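Local coordinates for NAD-dependent epimerase/dehydratase (Methylobacillus flagellatus KT, PDB 3GPI), which is of unproven function but belongs to the NAD-dependent epimerase/dehydratase family and probably binds NAD and acts as an oxidoreductase, at residues A[136-141]-A[151-156]. Residues are numbered along the deposited sequence; the frame is centred on the assembly and turned at random. Where two conformers were deposited one is given.
Sequences RMLEAE and ILRFSG
Glu141 and Arg153 join in a bidentate, side-on salt bridge that ties helix 132-143 to strand 149-158 of the mostly parallel central sheet in this Rossmann-type fold. Arg153 NH2 donates to Glu141 OE1 at 2.7 Å, and Arg153 NE to Glu141 OE2 at 3.0 Å. Both bonds are almost straight (171° for the first) and both oxygens accept through their syn lone pairs. The carboxylate meets the guanidinium at its edge, the two planes 19° apart and so nearly coplanar, and the paired bonds fix the rotation of both groups.

Aliphatic side chains flank this polar pair. Ile151 crosses Glu141 at about a right angle: its CG2 lies 3.6 Å from Glu141 OE2, while its CD1 packs against Glu141 CG at 3.9 Å. From the preceding turn of the helix, Leu138 brings CD2 to 3.8 Å from Arg153 NH2.

Chain shape sets up the meeting. Glu141 is extended beyond CG and reaches from the helix toward the sheet, whereas the CB of Arg153 does not point at the helix; its straight run from CG to NE (chi2 179°) carries the guanidinium across to the acid. The axes of segments 136-141 and 151-154 run nearly antiparallel, 11.0 Å apart at closest approach, as suits a helix packed on the sheet just before the chain enters the next parallel strand. Further out, each partner has a second bond: Glu141 OE2 also hydrogen-bonds to Ser108 OG on adjacent strand 103-109, and Arg153 NH1 to Tyr113 OH.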
loop_
_atom_site.group_PDB
_atom_site.type_symbol
_atom_site.label_atom_id
_atom_site.label_comp_id
_atom_site.label_asym_id
_atom_site.label_seq_id
_atom_site.Cartn_x
_atom_site.Cartn_y
_atom_site.Cartn_z
ATOM N N ARG A 136 15.141 3.805 5.086
ATOM C CA ARG A 136 15.179 3.966 3.632
ATOM C C ARG A 136 13.858 4.558 3.149
ATOM O O ARG A 136 13.826 5.365 2.227
ATOM C CB ARG A 136 15.433 2.615 2.936
ATOM C CG ARG A 136 16.926 2.155 2.981
ATOM C CD ARG A 136 17.085 0.796 2.322
ATOM N NE ARG A 136 16.626 -0.316 3.172
ATOM C CZ ARG A 136 16.543 -1.591 2.783
ATOM N NH1 ARG A 136 16.135 -2.528 3.642
ATOM N NH2 ARG A 136 16.897 -1.951 1.543
ATOM N N MET A 137 12.754 4.155 3.773
ATOM C CA MET A 137 11.476 4.677 3.369
ATOM C C MET A 137 11.281 6.139 3.725
ATOM O O MET A 137 10.805 6.942 2.911
ATOM C CB MET A 137 10.377 3.843 4.015
ATOM C CG MET A 137 9.018 4.101 3.422
ATOM S SD MET A 137 8.801 3.940 1.582
ATOM C CE MET A 137 8.574 2.264 1.417
ATOM N N LEU A 138 11.691 6.512 4.936
ATOM C CA LEU A 138 11.642 7.924 5.290
ATOM C C LEU A 138 12.598 8.768 4.405
ATOM O O LEU A 138 12.273 9.912 4.099
ATOM C CB LEU A 138 11.892 8.165 6.795
ATOM C CG LEU A 138 10.825 7.624 7.742
ATOM C CD1 LEU A 138 11.344 7.807 9.208
ATOM C CD2 LEU A 138 9.445 8.278 7.545
ATOM N N GLU A 139 13.734 8.195 3.988
ATOM C CA GLU A 139 14.651 8.895 3.091
ATOM C C GLU A 139 14.006 9.128 1.716
ATOM O O GLU A 139 14.165 10.218 1.136
ATOM C CB GLU A 139 15.953 8.112 2.959
ATOM C CG GLU A 139 16.894 8.650 1.909
ATOM C CD GLU A 139 18.257 8.052 2.028
ATOM O OE1 GLU A 139 18.398 6.827 1.819
ATOM O OE2 GLU A 139 19.192 8.826 2.334
ATOM N N ALA A 140 13.282 8.125 1.205
ATOM C CA ALA A 140 12.556 8.262 -0.070
ATOM C C ALA A 140 11.440 9.306 0.064
ATOM O O ALA A 140 11.249 10.126 -0.852
ATOM C CB ALA A 140 12.023 6.915 -0.563
ATOM N N GLU A 141 10.716 9.279 1.186
ATOM C CA GLU A 141 9.645 10.234 1.464
ATOM C C GLU A 141 10.139 11.666 1.440
ATOM O O GLU A 141 9.462 12.551 0.910
ATOM C CB GLU A 141 9.015 9.983 2.836
ATOM C CG GLU A 141 7.947 8.884 2.888
ATOM C CD GLU A 141 7.249 8.817 4.227
ATOM O OE1 GLU A 141 7.229 9.794 4.988
ATOM O OE2 GLU A 141 6.671 7.769 4.547
ATOM N N ILE A 151 1.918 11.414 0.377
ATOM C CA ILE A 151 2.527 10.172 0.834
ATOM C C ILE A 151 1.409 9.334 1.460
ATOM O O ILE A 151 0.600 9.801 2.259
ATOM C CB ILE A 151 3.570 10.499 1.896
ATOM C CG1 ILE A 151 4.758 11.222 1.258
ATOM C CG2 ILE A 151 4.032 9.232 2.623
ATOM C CD1 ILE A 151 5.582 11.933 2.299
ATOM N N LEU A 152 1.381 8.071 1.030
ATOM C CA LEU A 152 0.368 7.124 1.499
ATOM C C LEU A 152 1.090 6.026 2.275
ATOM O O LEU A 152 1.710 5.135 1.657
ATOM C CB LEU A 152 -0.346 6.524 0.283
ATOM C CG LEU A 152 -1.034 7.604 -0.563
ATOM C CD1 LEU A 152 -1.456 6.996 -1.891
ATOM C CD2 LEU A 152 -2.193 8.245 0.159
ATOM N N ARG A 153 1.032 6.085 3.615
ATOM C CA ARG A 153 1.695 5.026 4.399
ATOM C C ARG A 153 0.728 3.862 4.571
ATOM O O ARG A 153 -0.228 3.964 5.340
ATOM C CB ARG A 153 2.098 5.578 5.767
ATOM C CG ARG A 153 3.289 6.521 5.653
ATOM C CD ARG A 153 3.690 7.109 7.008
ATOM N NE ARG A 153 4.763 8.085 6.831
ATOM C CZ ARG A 153 5.024 9.068 7.702
ATOM N NH1 ARG A 153 4.313 9.207 8.802
ATOM N NH2 ARG A 153 5.993 9.916 7.413
ATOM N N PHE A 154 0.924 2.825 3.741
ATOM C CA PHE A 154 0.030 1.668 3.761
ATOM C C PHE A 154 0.411 0.749 4.928
ATOM O O PHE A 154 1.611 0.532 5.180
ATOM C CB PHE A 154 0.222 0.855 2.480
ATOM C CG PHE A 154 -0.623 1.283 1.306
ATOM C CD1 PHE A 154 -1.313 0.317 0.588
ATOM C CD2 PHE A 154 -0.711 2.600 0.913
ATOM C CE1 PHE A 154 -2.102 0.682 -0.522
ATOM C CE2 PHE A 154 -1.530 2.973 -0.164
ATOM C CZ PHE A 154 -2.207 2.030 -0.899
ATOM N N SER A 155 -0.595 0.233 5.641
ATOM C CA SER A 155 -0.344 -0.882 6.556
ATOM C C SER A 155 -0.165 -2.166 5.748
ATOM O O SER A 155 0.106 -2.114 4.552
ATOM C CB SER A 155 -1.449 -0.937 7.587
ATOM O OG SER A 155 -2.725 -1.099 7.019
ATOM N N GLY A 156 -0.302 -3.322 6.395
ATOM C CA GLY A 156 -0.084 -4.579 5.672
ATOM C C GLY A 156 -1.150 -4.869 4.639
ATOM O O GLY A 156 -2.326 -4.994 4.987
#